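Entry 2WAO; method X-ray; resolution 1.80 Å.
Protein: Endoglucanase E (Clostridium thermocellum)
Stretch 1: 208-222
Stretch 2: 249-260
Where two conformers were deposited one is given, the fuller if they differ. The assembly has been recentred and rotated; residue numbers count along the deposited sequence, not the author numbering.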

ATOM      1  N   ASP A 208     -13.454   9.354  -4.749  1.00  5.54           N
ATOM      2  CA  ASP A 208     -13.817   9.795  -6.095  1.00  6.64           C
ATOM      3  C   ASP A 208     -12.683   9.315  -7.004  1.00  6.86           C
ATOM      4  O   ASP A 208     -11.543   9.811  -6.910  1.00  7.46           O
ATOM      5  CB  ASP A 208     -13.970  11.305  -6.147  1.00  7.87           C
ATOM      6  CG  ASP A 208     -14.252  11.823  -7.545  1.00 11.08           C
ATOM      7  OD1 ASP A 208     -14.320  11.021  -8.520  1.00  8.62           O
ATOM      8  OD2 ASP A 208     -14.407  13.047  -7.642  1.00 15.38           O
ATOM      9  N   PHE A 209     -12.968   8.287  -7.800  1.00  7.08           N
ATOM     10  CA  PHE A 209     -11.934   7.692  -8.675  1.00  8.41           C
ATOM     11  C   PHE A 209     -11.364   8.633  -9.756  1.00  8.87           C
ATOM     12  O   PHE A 209     -10.324   8.326 -10.357  1.00  9.91           O
ATOM     13  CB  PHE A 209     -12.437   6.357  -9.264  1.00  8.15           C
ATOM     14  CG  PHE A 209     -12.411   5.239  -8.260  1.00  7.27           C
ATOM     15  CD1 PHE A 209     -11.306   4.428  -8.182  1.00  7.89           C
ATOM     16  CD2 PHE A 209     -13.491   5.025  -7.389  1.00  5.69           C
ATOM     17  CE1 PHE A 209     -11.218   3.396  -7.243  1.00  4.84           C
ATOM     18  CE2 PHE A 209     -13.435   3.994  -6.411  1.00  7.91           C
ATOM     19  CZ  PHE A 209     -12.300   3.172  -6.348  1.00  7.24           C
ATOM     20  N   SER A 210     -12.003   9.777  -9.999  0.50  8.90           N
ATOM     21  CA  SER A 210     -11.416  10.697 -10.988  0.50  9.33           C
ATOM     22  C   SER A 210     -10.184  11.410 -10.434  0.50  9.20           C
ATOM     23  O   SER A 210      -9.396  11.974 -11.204  0.50  9.48           O
ATOM     24  CB  SER A 210     -12.430  11.731 -11.486  0.50  9.25           C
ATOM     25  OG  SER A 210     -12.669  12.691 -10.480  0.50  8.87           O
ATOM     26  N   LYS A 211     -10.020  11.394  -9.109  1.00  9.00           N
ATOM     27  CA  LYS A 211      -8.979  12.182  -8.459  1.00  8.65           C
ATOM     28  C   LYS A 211      -7.607  11.561  -8.626  1.00  8.55           C
ATOM     29  O   LYS A 211      -6.581  12.228  -8.434  1.00  8.71           O
ATOM     30  CB  LYS A 211      -9.297  12.374  -6.972  1.00  8.26           C
ATOM     31  CG  LYS A 211     -10.628  13.117  -6.738  1.00  9.89           C
ATOM     32  CD  LYS A 211     -10.707  13.430  -5.234  1.00 16.83           C
ATOM     33  CE  LYS A 211     -11.974  14.219  -4.873  1.00 23.09           C
ATOM     34  NZ  LYS A 211     -12.149  14.200  -3.384  1.00 24.54           N
ATOM     35  N   TYR A 212      -7.567  10.292  -9.015  1.00  7.65           N
ATOM     36  CA  TYR A 212      -6.255   9.639  -9.149  1.00  7.00           C
ATOM     37  C   TYR A 212      -6.388   8.549 -10.186  1.00  7.84           C
ATOM     38  O   TYR A 212      -7.014   7.518  -9.915  1.00  6.81           O
ATOM     39  CB  TYR A 212      -5.814   9.053  -7.796  1.00  7.21           C
ATOM     40  CG  TYR A 212      -4.398   8.458  -7.768  1.00  5.68           C
ATOM     41  CD1 TYR A 212      -3.275   9.272  -7.492  1.00  6.53           C
ATOM     42  CD2 TYR A 212      -4.199   7.092  -7.970  1.00  3.65           C
ATOM     43  CE1 TYR A 212      -1.960   8.711  -7.435  1.00  6.68           C
ATOM     44  CE2 TYR A 212      -2.900   6.528  -7.897  1.00  5.81           C
ATOM     45  CZ  TYR A 212      -1.791   7.355  -7.670  1.00  6.02           C
ATOM     46  OH  TYR A 212      -0.509   6.783  -7.580  1.00  7.49           O
ATOM     47  N   VAL A 213      -5.849   8.784 -11.386  1.00  7.43           N
ATOM     48  CA  VAL A 213      -6.009   7.793 -12.449  1.00  7.75           C
ATOM     49  C   VAL A 213      -4.641   7.178 -12.771  1.00  7.00           C
ATOM     50  O   VAL A 213      -3.847   7.770 -13.483  1.00  7.92           O
ATOM     51  CB  VAL A 213      -6.686   8.406 -13.695  1.00  8.80           C
ATOM     52  CG1 VAL A 213      -6.803   7.342 -14.817  1.00  8.14           C
ATOM     53  CG2 VAL A 213      -8.076   8.952 -13.299  1.00 10.58           C
ATOM     54  N   PRO A 214      -4.354   5.992 -12.235  1.00  5.64           N
ATOM     55  CA  PRO A 214      -3.000   5.411 -12.395  1.00  4.38           C
ATOM     56  C   PRO A 214      -2.883   4.811 -13.821  1.00  4.77           C
ATOM     57  O   PRO A 214      -3.928   4.411 -14.416  1.00  4.04           O
ATOM     58  CB  PRO A 214      -2.998   4.302 -11.324  1.00  4.22           C
ATOM     59  CG  PRO A 214      -4.411   3.835 -11.309  1.00  6.80           C
ATOM     60  CD  PRO A 214      -5.240   5.095 -11.460  1.00  6.01           C
ATOM     61  N   GLN A 215      -1.649   4.731 -14.342  1.00  3.29           N
ATOM     62  CA  GLN A 215      -1.385   4.038 -15.581  1.00  3.81           C
ATOM     63  C   GLN A 215      -1.200   2.550 -15.287  1.00  3.37           C
ATOM     64  O   GLN A 215      -1.238   1.741 -16.206  1.00  3.60           O
ATOM     65  CB  GLN A 215      -0.136   4.599 -16.290  1.00  3.18           C
ATOM     66  CG  GLN A 215      -0.230   6.100 -16.615  1.00  4.65           C
ATOM     67  CD  GLN A 215       0.300   7.007 -15.526  1.00  7.57           C
ATOM     68  OE1 GLN A 215       0.812   6.559 -14.533  1.00  9.26           O
ATOM     69  NE2 GLN A 215       0.170   8.306 -15.725  1.00 13.91           N
ATOM     70  N   VAL A 216      -0.956   2.199 -14.001  1.00  2.63           N
ATOM     71  CA  VAL A 216      -0.670   0.805 -13.644  1.00  2.40           C
ATOM     72  C   VAL A 216      -1.490   0.474 -12.404  1.00  2.48           C
ATOM     73  O   VAL A 216      -1.510   1.262 -11.463  1.00  2.98           O
ATOM     74  CB  VAL A 216       0.818   0.609 -13.241  1.00  2.66           C
ATOM     75  CG1 VAL A 216       1.082  -0.854 -12.836  1.00  3.86           C
ATOM     76  CG2 VAL A 216       1.724   0.934 -14.415  1.00  3.68           C
ATOM     77  N   VAL A 217      -2.099  -0.714 -12.400  1.00  3.32           N
ATOM     78  CA  VAL A 217      -2.744  -1.250 -11.206  1.00  2.00           C
ATOM     79  C   VAL A 217      -2.089  -2.625 -10.977  1.00  2.00           C
ATOM     80  O   VAL A 217      -1.949  -3.392 -11.904  1.00  2.89           O
ATOM     81  CB  VAL A 217      -4.286  -1.371 -11.390  1.00  2.00           C
ATOM     82  CG1 VAL A 217      -4.982  -2.008 -10.133  1.00  3.14           C
ATOM     83  CG2 VAL A 217      -4.887   0.010 -11.682  1.00  3.64           C
ATOM     84  N   VAL A 218      -1.738  -2.926  -9.731  1.00  2.23           N
ATOM     85  CA  VAL A 218      -1.163  -4.201  -9.325  1.00  3.16           C
ATOM     86  C   VAL A 218      -2.124  -4.829  -8.317  1.00  3.92           C
ATOM     87  O   VAL A 218      -2.465  -4.210  -7.292  1.00  3.24           O
ATOM     88  CB  VAL A 218       0.266  -3.988  -8.709  1.00  4.11           C
ATOM     89  CG1 VAL A 218       0.877  -5.322  -8.235  1.00  4.32           C
ATOM     90  CG2 VAL A 218       1.219  -3.322  -9.735  1.00  2.99           C
ATOM     91  N   ILE A 219      -2.509  -6.070  -8.584  1.00  2.95           N
ATOM     92  CA  ILE A 219      -3.441  -6.752  -7.697  1.00  3.12           C
ATOM     93  C   ILE A 219      -2.684  -7.924  -7.091  1.00  3.06           C
ATOM     94  O   ILE A 219      -2.119  -8.732  -7.813  1.00  4.39           O
ATOM     95  CB  ILE A 219      -4.694  -7.230  -8.483  1.00  4.41           C
ATOM     96  CG1 ILE A 219      -5.403  -6.043  -9.183  1.00  2.06           C
ATOM     97  CG2 ILE A 219      -5.655  -7.974  -7.515  1.00  2.38           C
ATOM     98  CD1 ILE A 219      -6.573  -6.443 -10.143  1.00  2.92           C
ATOM     99  N   ASN A 220      -2.693  -8.043  -5.774  1.00  3.82           N
ATOM    100  CA  ASN A 220      -2.075  -9.227  -5.153  1.00  4.28           C
ATOM    101  C   ASN A 220      -3.033  -9.756  -4.126  1.00  4.76           C
ATOM    102  O   ASN A 220      -3.035  -9.315  -3.002  1.00  5.17           O
ATOM    103  CB  ASN A 220      -0.671  -8.943  -4.560  1.00  5.95           C
ATOM    104  CG  ASN A 220       0.041 -10.244  -4.119  1.00  9.86           C
ATOM    105  OD1 ASN A 220      -0.620 -11.239  -3.737  1.00 11.46           O
ATOM    106  ND2 ASN A 220       1.385 -10.251  -4.177  1.00 15.25           N
ATOM    107  N   LEU A 221      -3.918 -10.642  -4.575  1.00  4.27           N
ATOM    108  CA  LEU A 221      -4.991 -11.143  -3.750  1.00  5.99           C
ATOM    109  C   LEU A 221      -5.104 -12.642  -3.984  1.00  5.70           C
ATOM    110  O   LEU A 221      -4.787 -13.128  -5.066  1.00  7.10           O
ATOM    111  CB  LEU A 221      -6.316 -10.482  -4.132  1.00  6.20           C
ATOM    112  CG  LEU A 221      -6.456  -8.997  -3.794  1.00  5.55           C
ATOM    113  CD1 LEU A 221      -7.738  -8.521  -4.565  1.00  3.94           C
ATOM    114  CD2 LEU A 221      -6.571  -8.853  -2.264  1.00  6.47           C
ATOM    115  N   GLY A 222      -5.616 -13.338  -2.979  1.00  7.01           N
ATOM    116  CA  GLY A 222      -5.964 -14.744  -3.131  1.00  7.28           C
ATOM    117  C   GLY A 222      -5.240 -15.550  -2.086  1.00  6.82           C
ATOM    118  O   GLY A 222      -5.619 -16.690  -1.841  1.00  6.87           O
TER
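Stretch 2 249-260: RNYPDAHIFCCV

The strand of stretch 2, His255 to Val260, runs parallel beside the strand of stretch 1 that begins at Val216. Five backbone hydrogen bonds join them. His255 N donates to Gln215 O at 2.8 Å, and Val217 N donates to His255 O at 2.9 Å. Phe257 N then donates to Val217 O at 2.8 Å, and Ile219 N to Phe257 O at 2.8 Å. The last bond, from Cys259 N to Ile219 O, is 2.9 Å long but more bent, with an angle of 140° at the hydrogen. The other four are nearly straight. Val217 and Ile219 each use both N and O, as do His255 and Phe257; Gln215 gives only its O and Cys259 only its N to this ladder.

Weaker CA-H...O contacts fill in between these bonds. Val216 CA lies 3.3 Å from His255 O, and Val218 CA lies 3.4 Å from Phe257 O. In the other sense, Ile256 CA is 3.4 Å from Val217 O, and Ala254 CA is 3.5 Å from Gln215 O.

Beyond the last direct bond a water takes over. Leu221 N donates to water 2 at 2.8 Å, and Cys259 O lies 2.6 Å from the same water O. The direct gap from Leu221 N to Cys259 O is 4.2 Å, too long for a hydrogen bond, and the water bridges it. Away from the ladder, water 1 donates to Tyr212 O at 2.7 Å and to Tyr251 OH at 2.9 Å.

Stretch 2 enters from a helix that ends at Asn250. Tyr251 leaves helical angles and starts a type I turn to Ala254, closed by Ala254 N bonding to Tyr251 O at 3.2 Å. The chain is then extended from His255 to Val260. Its N-to-C direction makes 16° with that of the strand beginning at Val216, and the signed crossing angle is -16°. The axes approach to 4.7 Å. Val216 pairs with His255, Val217 with Ile256, Val218 with Phe257 and Ile219 with Cys258. Their CA atoms are 4.7 to 5.0 Å apart.

The side chains divide between two faces of the sheet. Val216, Val218, His255, Phe257 and Cys259 share one. There Val216 CG1 meets Phe257 CD2 at 3.7 Å, and Val218 CG1 meets Cys259 SG at 3.7 Å. Val217, Ile219, Ile256 and Cys258 lie on the other, where Ile219 CD1 touches Ile256 CG2 at 3.7 Å.

Tyr251 has the largest area covered by stretch 1. Pro214 CD sits over one face of its ring, 3.4 Å from the ring centroid and 8° off the normal, in a CH-pi contact. Val217 CG2 approaches Tyr251 CD2 at 3.7 Å and also reaches Ala254 CB at 4.1 Å. The Phe209 ring completes the packing. Asn250 ND2 lies over one of its faces, 3.3 Å from Phe209 CE1, while Tyr251 OH comes to its edge, 3.2 Å from Phe209 CD1.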

ATOM      1  N   ARG A 249     -13.252  -0.290 -15.375  1.00  7.68           N
ATOM      2  CA  ARG A 249     -14.318   0.720 -15.513  1.00  9.53           C
ATOM      3  C   ARG A 249     -13.841   2.058 -14.928  1.00  8.96           C
ATOM      4  O   ARG A 249     -14.102   3.115 -15.512  1.00 10.03           O
ATOM      5  CB  ARG A 249     -15.614   0.253 -14.867  1.00  8.50           C
ATOM      6  CG  ARG A 249     -16.863   0.955 -15.379  1.00 12.22           C
ATOM      7  CD  ARG A 249     -18.139   0.378 -14.762  1.00 13.83           C
ATOM      8  NE  ARG A 249     -18.086  -1.072 -14.708  1.00 13.66           N
ATOM      9  CZ  ARG A 249     -17.886  -1.795 -13.606  1.00 14.90           C
ATOM     10  NH1 ARG A 249     -17.800  -1.199 -12.406  1.00 14.46           N
ATOM     11  NH2 ARG A 249     -17.821  -3.116 -13.722  1.00 13.53           N
ATOM     12  N   ASN A 250     -13.095   2.017 -13.817  1.00  7.79           N
ATOM     13  CA  ASN A 250     -12.495   3.258 -13.246  1.00  8.76           C
ATOM     14  C   ASN A 250     -11.375   3.830 -14.120  1.00  8.05           C
ATOM     15  O   ASN A 250     -11.238   5.060 -14.253  1.00  8.31           O
ATOM     16  CB  ASN A 250     -11.904   2.966 -11.859  1.00  9.32           C
ATOM     17  CG  ASN A 250     -12.956   2.677 -10.783  1.00 12.13           C
ATOM     18  OD1 ASN A 250     -14.035   3.237 -10.793  1.00 15.67           O
ATOM     19  ND2 ASN A 250     -12.584   1.846  -9.791  1.00 17.16           N
ATOM     20  N   TYR A 251     -10.550   2.935 -14.690  1.00  6.82           N
ATOM     21  CA  TYR A 251      -9.370   3.360 -15.400  1.00  6.23           C
ATOM     22  C   TYR A 251      -9.292   2.620 -16.745  1.00  7.75           C
ATOM     23  O   TYR A 251      -8.618   1.590 -16.869  1.00  7.24           O
ATOM     24  CB  TYR A 251      -8.090   3.042 -14.594  1.00  6.52           C
ATOM     25  CG  TYR A 251      -8.177   3.255 -13.108  1.00  5.40           C
ATOM     26  CD1 TYR A 251      -8.664   4.459 -12.554  1.00  4.48           C
ATOM     27  CD2 TYR A 251      -7.749   2.266 -12.246  1.00  6.67           C
ATOM     28  CE1 TYR A 251      -8.741   4.617 -11.128  1.00  5.52           C
ATOM     29  CE2 TYR A 251      -7.818   2.424 -10.859  1.00  3.92           C
ATOM     30  CZ  TYR A 251      -8.288   3.591 -10.318  1.00  6.70           C
ATOM     31  OH  TYR A 251      -8.336   3.679  -8.933  1.00  5.78           O
ATOM     32  N   PRO A 252     -10.000   3.116 -17.755  1.00  8.81           N
ATOM     33  CA  PRO A 252     -10.062   2.470 -19.098  1.00  9.13           C
ATOM     34  C   PRO A 252      -8.694   2.157 -19.719  1.00  9.63           C
ATOM     35  O   PRO A 252      -8.580   1.191 -20.467  1.00  8.51           O
ATOM     36  CB  PRO A 252     -10.718   3.555 -19.985  1.00 10.17           C
ATOM     37  CG  PRO A 252     -11.462   4.436 -19.044  1.00 11.14           C
ATOM     38  CD  PRO A 252     -10.780   4.364 -17.691  1.00  8.03           C
ATOM     39  N   ASP A 253      -7.685   2.951 -19.373  1.00  8.48           N
ATOM     40  CA  ASP A 253      -6.382   2.926 -20.029  1.00  9.58           C
ATOM     41  C   ASP A 253      -5.269   2.251 -19.177  1.00  8.44           C
ATOM     42  O   ASP A 253      -4.129   2.146 -19.632  1.00  9.23           O
ATOM     43  CB  ASP A 253      -5.950   4.364 -20.461  1.00 11.33           C
ATOM     44  CG  ASP A 253      -7.063   5.116 -21.264  1.00 17.57           C
ATOM     45  OD1 ASP A 253      -7.726   4.490 -22.117  1.00 23.34           O
ATOM     46  OD2 ASP A 253      -7.322   6.328 -21.011  1.00 21.52           O
ATOM     47  N   ALA A 254      -5.589   1.797 -17.949  1.00  7.14           N
ATOM     48  CA  ALA A 254      -4.566   1.242 -17.066  1.00  5.43           C
ATOM     49  C   ALA A 254      -4.077  -0.125 -17.509  1.00  5.53           C
ATOM     50  O   ALA A 254      -4.864  -0.935 -18.042  1.00  7.44           O
ATOM     51  CB  ALA A 254      -5.088   1.151 -15.627  1.00  4.78           C
ATOM     52  N   HIS A 255      -2.786  -0.382 -17.267  1.00  5.86           N
ATOM     53  CA  HIS A 255      -2.184  -1.721 -17.397  1.00  4.70           C
ATOM     54  C   HIS A 255      -2.396  -2.441 -16.067  1.00  5.42           C
ATOM     55  O   HIS A 255      -1.992  -1.915 -15.008  1.00  5.92           O
ATOM     56  CB  HIS A 255      -0.696  -1.600 -17.679  1.00  5.04           C
ATOM     57  CG  HIS A 255      -0.378  -0.936 -18.991  1.00  4.59           C
ATOM     58  ND1 HIS A 255      -0.003  -1.658 -20.100  1.00  8.67           N
ATOM     59  CD2 HIS A 255      -0.397   0.365 -19.373  1.00  7.17           C
ATOM     60  CE1 HIS A 255       0.219  -0.832 -21.111  1.00  7.34           C
ATOM     61  NE2 HIS A 255      -0.013   0.407 -20.698  1.00  8.88           N
ATOM     62  N   ILE A 256      -3.012  -3.628 -16.106  1.00  3.12           N
ATOM     63  CA  ILE A 256      -3.391  -4.312 -14.833  1.00  4.24           C
ATOM     64  C   ILE A 256      -2.502  -5.556 -14.650  1.00  4.48           C
ATOM     65  O   ILE A 256      -2.489  -6.451 -15.526  1.00  5.83           O
ATOM     66  CB  ILE A 256      -4.898  -4.715 -14.807  1.00  4.43           C
ATOM     67  CG1 ILE A 256      -5.782  -3.450 -14.971  1.00  4.84           C
ATOM     68  CG2 ILE A 256      -5.262  -5.502 -13.482  1.00  4.81           C
ATOM     69  CD1 ILE A 256      -7.308  -3.770 -15.154  1.00  3.97           C
ATOM     70  N   PHE A 257      -1.792  -5.623 -13.521  1.00  3.17           N
ATOM     71  CA  PHE A 257      -0.868  -6.760 -13.228  1.00  3.97           C
ATOM     72  C   PHE A 257      -1.460  -7.603 -12.125  1.00  4.87           C
ATOM     73  O   PHE A 257      -1.669  -7.097 -11.005  1.00  4.71           O
ATOM     74  CB  PHE A 257       0.514  -6.206 -12.829  1.00  3.93           C
ATOM     75  CG  PHE A 257       1.229  -5.574 -13.968  1.00  3.48           C
ATOM     76  CD1 PHE A 257       2.153  -6.321 -14.726  1.00  6.01           C
ATOM     77  CD2 PHE A 257       1.009  -4.223 -14.285  1.00  5.49           C
ATOM     78  CE1 PHE A 257       2.826  -5.735 -15.797  1.00  7.92           C
ATOM     79  CE2 PHE A 257       1.672  -3.639 -15.362  1.00  5.25           C
ATOM     80  CZ  PHE A 257       2.574  -4.379 -16.112  1.00  6.05           C
ATOM     81  N   CYS A 258      -1.792  -8.850 -12.460  1.00  4.49           N
ATOM     82  CA  CYS A 258      -2.417  -9.805 -11.509  1.00  5.10           C
ATOM     83  C   CYS A 258      -1.353 -10.747 -10.941  1.00  4.84           C
ATOM     84  O   CYS A 258      -0.677 -11.468 -11.712  1.00  5.15           O
ATOM     85  CB  CYS A 258      -3.493 -10.622 -12.230  1.00  6.17           C
ATOM     86  SG  CYS A 258      -4.811  -9.584 -12.860  1.00  6.37           S
ATOM     87  N   CYS A 259      -1.165 -10.741  -9.625  1.00  4.14           N
ATOM     88  CA  CYS A 259       0.079 -11.329  -9.059  1.00  5.64           C
ATOM     89  C   CYS A 259      -0.222 -12.434  -8.076  1.00  6.21           C
ATOM     90  O   CYS A 259      -1.182 -12.332  -7.315  1.00  7.17           O
ATOM     91  CB  CYS A 259       0.919 -10.263  -8.329  1.00  5.94           C
ATOM     92  SG  CYS A 259       1.340  -8.824  -9.308  1.00 10.71           S
ATOM     93  N   VAL A 260       0.586 -13.492  -8.101  1.00  5.31           N
ATOM     94  CA  VAL A 260       0.454 -14.568  -7.124  1.00  6.15           C
ATOM     95  C   VAL A 260       1.813 -14.747  -6.414  1.00  5.38           C
ATOM     96  O   VAL A 260       2.831 -14.786  -7.062  1.00  6.55           O
ATOM     97  CB  VAL A 260       0.015 -15.880  -7.850  1.00  4.89           C
ATOM     98  CG1 VAL A 260       0.076 -17.038  -6.924  1.00  7.90           C
ATOM     99  CG2 VAL A 260      -1.448 -15.727  -8.369  1.00  5.61           C
TER
HETATM  100  O   HOH W   1      -7.941   6.310  -7.710  1.00  9.08           O
HETATM  101  O   HOH W   2      -3.741 -11.714  -7.188  1.00  7.40           O